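Local structure of centrosomal protein of 104 kDa (Homo sapiens, 5LPH) at residues A[149-153]-A[154-158]; A[160-163]-A[164-167]. The protein is required for ciliogenesis and for the structural integrity of the ciliary tip, and carries the tubulin-binding TOG domain of HEAT repeats described here. All blocks are in the same frame, centred on the assembly; numbering follows the deposited sequence.

Interaction 1 of 2, residues A[149-153]-A[154-158]; sequences TGDSS and ARLRV
Arg-157 folds back from the first turn of helix 154-169 over the Ser-153 N-cap, in the loop between helix 131-147 and helix 154-169, within the first curated HEAT repeat. Ser-153 O takes Arg-157 N at 3.1 Å with an N-H...O angle of 168°, a helical i to i+4 bond, while Ser-153 OG, anti to its own N (chi1 169°), receives the weak capping bond from Leu-156 N at 3.4 Å. The Arg-157 chain bends at chi3 (-61°), which brings its NH1 to Asp-151 O at 2.8 Å; that oxygen lies in the guanidinium plane, and NH1 also makes a weak bond to Ser-152 O. Thr-149 O sits near the guanidinium edge, 3.1 Å from Arg-157 CD, and is itself hydrogen-bonded by Ser-198 of helix 193-210. A leucine in place of Arg-157 would probably leave Asp-151 O without this donor and let the loop shift against the helix. Leu-156 CD2 packs 3.8 Å from Asp-151 CB. The Asp-151 carboxylate closes an Asx turn, its OD2 accepting from Ser-153 N at 3.1 Å on the anti side, somewhat out of the carboxylate plane.

Interaction 2 of 2, residues A[160-163]-A[164-167]; sequences AANF and IQEM
Ala-160 O receives Ile-164 N at 3.1 Å and also lies against that residue's side chain, with Ile-164 CG1 3.3 Å away. Ile-164 CG1 is anti to the carbonyl carbon (chi1 -66°), which turns this branch back along the helix toward the Ala-160 carbonyl. Next, Ala-161 O accepts from Gln-165 N with an N-H...O angle of 169°, while Ala-161 itself packs on Leu-202 of helix 193-210, the helix whose Arg-205 binds Gln-165 OE1. Asn-162, an exposed residue, contributes its carbonyl to Glu-166 N at 2.9 Å; the Glu-166 carboxylate reaches out to a salt bridge with Lys-117. Phe-163 makes the main side-chain contact. Its CE2 lies 3.5 Å from CG of Met-167, a selenomethionine here, and the SE atom stands 5.0 Å from the ring centroid, 64° off the ring normal, an oblique Met-aromatic contact. The Met-167 backbone is tied to the same residue through its N and Phe-163 O. This helix of the curated HEAT 1 repeat thus presents Phe-163, Ile-164 and Met-167 to helices 106-126 and 131-147, and Ala-161 to helix 193-210, the side-by-side helix packing of an alpha-solenoid such as the TOG domain.

Overall arrangement
Interactions 1 and 2 follow one another along helix 154-169, within the first curated HEAT repeat, with centres about 12 Å apart. Interaction 1 starts the helix near the surface, its centre about 13 Å from the centre of the chain; interaction 2 continues it into the interior, its centre about 7 Å from that of the chain. Thr-149 joins them directly: its CG2 lies 3.7 Å from Ala-160 CB and 4.1 Å from Ile-164 CD1, while its OG1 bonds to Leu-146 O at the end of the preceding helix. Helix 193-210 borders both, touching Arg-157 through His-194 and Ser-198, and Gln-165 through Leu-206 and Asp-209.

Interaction 1 of 2, residues A[149-153]-A[154-158]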
# COMPACT_ATOMS: atom_id res chain seq x y z
N THR A 149 1.03 4.77 6.71
CA THR A 149 2.27 4.27 7.31
C THR A 149 3.24 5.41 7.71
O THR A 149 4.27 5.14 8.32
CB THR A 149 3.02 3.25 6.41
OG1 THR A 149 3.47 3.88 5.21
CG2 THR A 149 2.14 2.06 6.05
N GLY A 150 2.92 6.65 7.35
CA GLY A 150 3.59 7.83 7.92
C GLY A 150 2.82 8.54 9.04
O GLY A 150 3.11 9.69 9.34
N ASP A 151 1.87 7.85 9.67
CA ASP A 151 1.06 8.43 10.75
C ASP A 151 1.92 8.67 12.00
O ASP A 151 2.96 8.03 12.17
CB ASP A 151 -0.11 7.50 11.10
CG ASP A 151 -1.27 8.21 11.77
OD1 ASP A 151 -2.10 8.81 11.05
OD2 ASP A 151 -1.37 8.14 13.02
N SER A 152 1.48 9.58 12.86
CA SER A 152 2.17 9.86 14.13
C SER A 152 2.02 8.71 15.13
O SER A 152 2.91 8.49 15.95
CB SER A 152 1.68 11.17 14.76
OG SER A 152 1.67 12.22 13.81
N SER A 153 0.91 7.96 15.05
CA SER A 153 0.68 6.80 15.91
C SER A 153 1.42 5.57 15.39
O SER A 153 1.14 5.10 14.27
CB SER A 153 -0.82 6.48 16.01
OG SER A 153 -1.04 5.21 16.62
N ALA A 154 2.31 5.03 16.21
CA ALA A 154 3.09 3.83 15.87
C ALA A 154 2.23 2.59 15.66
O ALA A 154 2.49 1.79 14.77
CB ALA A 154 4.15 3.56 16.95
N ARG A 155 1.20 2.44 16.49
CA ARG A 155 0.25 1.33 16.37
C ARG A 155 -0.52 1.35 15.03
O ARG A 155 -0.77 0.30 14.43
CB ARG A 155 -0.74 1.37 17.54
CG ARG A 155 -1.53 0.09 17.76
CD ARG A 155 -2.43 0.18 18.99
NE ARG A 155 -1.72 0.68 20.17
CZ ARG A 155 -1.82 1.91 20.70
NH1 ARG A 155 -2.65 2.84 20.20
NH2 ARG A 155 -1.08 2.21 21.76
N LEU A 156 -0.85 2.55 14.56
CA LEU A 156 -1.53 2.72 13.28
C LEU A 156 -0.60 2.41 12.09
O LEU A 156 -1.02 1.73 11.15
CB LEU A 156 -2.14 4.12 13.16
CG LEU A 156 -3.24 4.22 12.09
CD1 LEU A 156 -4.39 5.09 12.57
CD2 LEU A 156 -2.70 4.73 10.76
N ARG A 157 0.65 2.90 12.15
CA ARG A 157 1.68 2.56 11.15
C ARG A 157 1.87 1.06 10.99
O ARG A 157 1.91 0.56 9.86
CB ARG A 157 3.04 3.18 11.51
CG ARG A 157 3.09 4.70 11.41
CD ARG A 157 4.53 5.20 11.37
NE ARG A 157 5.31 4.85 12.56
CZ ARG A 157 5.42 5.59 13.67
NH1 ARG A 157 4.79 6.76 13.81
NH2 ARG A 157 6.18 5.14 14.66
N VAL A 158 1.93 0.33 12.11
CA VAL A 158 2.06 -1.13 12.10
C VAL A 158 0.83 -1.82 11.49
O VAL A 158 0.96 -2.77 10.72
CB VAL A 158 2.34 -1.70 13.52
CG1 VAL A 158 2.26 -3.22 13.56
CG2 VAL A 158 3.70 -1.24 14.04

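Interaction 2 of 2, residues A[160-163]-A[164-167]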
# COMPACT_ATOMS: atom_id res chain seq x y z
N ALA A 160 -1.37 -0.53 9.31
CA ALA A 160 -1.35 -0.22 7.89
C ALA A 160 -0.31 -1.05 7.14
O ALA A 160 -0.63 -1.66 6.11
CB ALA A 160 -1.08 1.26 7.68
N ALA A 161 0.91 -1.12 7.68
CA ALA A 161 1.99 -1.88 7.06
C ALA A 161 1.70 -3.38 7.01
O ALA A 161 1.88 -4.02 5.98
CB ALA A 161 3.32 -1.63 7.76
N ASN A 162 1.23 -3.94 8.13
CA ASN A 162 0.84 -5.35 8.16
C ASN A 162 -0.25 -5.69 7.13
O ASN A 162 -0.19 -6.75 6.50
CB ASN A 162 0.38 -5.78 9.56
CG ASN A 162 1.54 -5.94 10.54
OD1 ASN A 162 2.71 -6.05 10.15
ND2 ASN A 162 1.22 -5.99 11.82
N PHE A 163 -1.23 -4.80 6.94
CA PHE A 163 -2.29 -5.03 5.94
C PHE A 163 -1.74 -5.04 4.51
O PHE A 163 -2.18 -5.85 3.70
CB PHE A 163 -3.43 -4.01 6.05
CG PHE A 163 -4.63 -4.36 5.19
CD1 PHE A 163 -5.62 -5.22 5.66
CD2 PHE A 163 -4.76 -3.85 3.90
CE1 PHE A 163 -6.71 -5.56 4.86
CE2 PHE A 163 -5.85 -4.18 3.10
CZ PHE A 163 -6.83 -5.04 3.58
N ILE A 164 -0.81 -4.14 4.21
CA ILE A 164 -0.17 -4.07 2.89
C ILE A 164 0.59 -5.37 2.59
O ILE A 164 0.48 -5.93 1.50
CB ILE A 164 0.76 -2.84 2.77
CG1 ILE A 164 -0.05 -1.54 2.84
CG2 ILE A 164 1.56 -2.88 1.46
CD1 ILE A 164 0.76 -0.27 2.92
N GLN A 165 1.33 -5.84 3.59
CA GLN A 165 2.04 -7.12 3.53
C GLN A 165 1.08 -8.30 3.34
O GLN A 165 1.34 -9.19 2.53
CB GLN A 165 2.90 -7.27 4.79
CG GLN A 165 4.20 -8.04 4.66
CD GLN A 165 4.97 -8.05 5.98
OE1 GLN A 165 5.07 -7.03 6.67
NE2 GLN A 165 5.53 -9.20 6.33
N GLU A 166 -0.05 -8.27 4.05
CA GLU A 166 -1.11 -9.28 3.92
C GLU A 166 -1.70 -9.33 2.50
O GLU A 166 -1.88 -10.42 1.95
CB GLU A 166 -2.22 -8.98 4.94
CG GLU A 166 -3.05 -10.18 5.36
CD GLU A 166 -4.09 -9.84 6.41
OE1 GLU A 166 -3.83 -8.96 7.27
OE2 GLU A 166 -5.18 -10.45 6.37
N MSE A 167 -1.99 -8.17 1.92
CA MSE A 167 -2.55 -8.09 0.56
C MSE A 167 -1.53 -8.48 -0.48
O MSE A 167 -1.86 -9.20 -1.42
CB MSE A 167 -3.07 -6.71 0.15
CG MSE A 167 -4.39 -6.21 0.70
SE MSE A 167 -4.94 -4.75 -0.52
CE MSE A 167 -3.52 -3.43 -0.18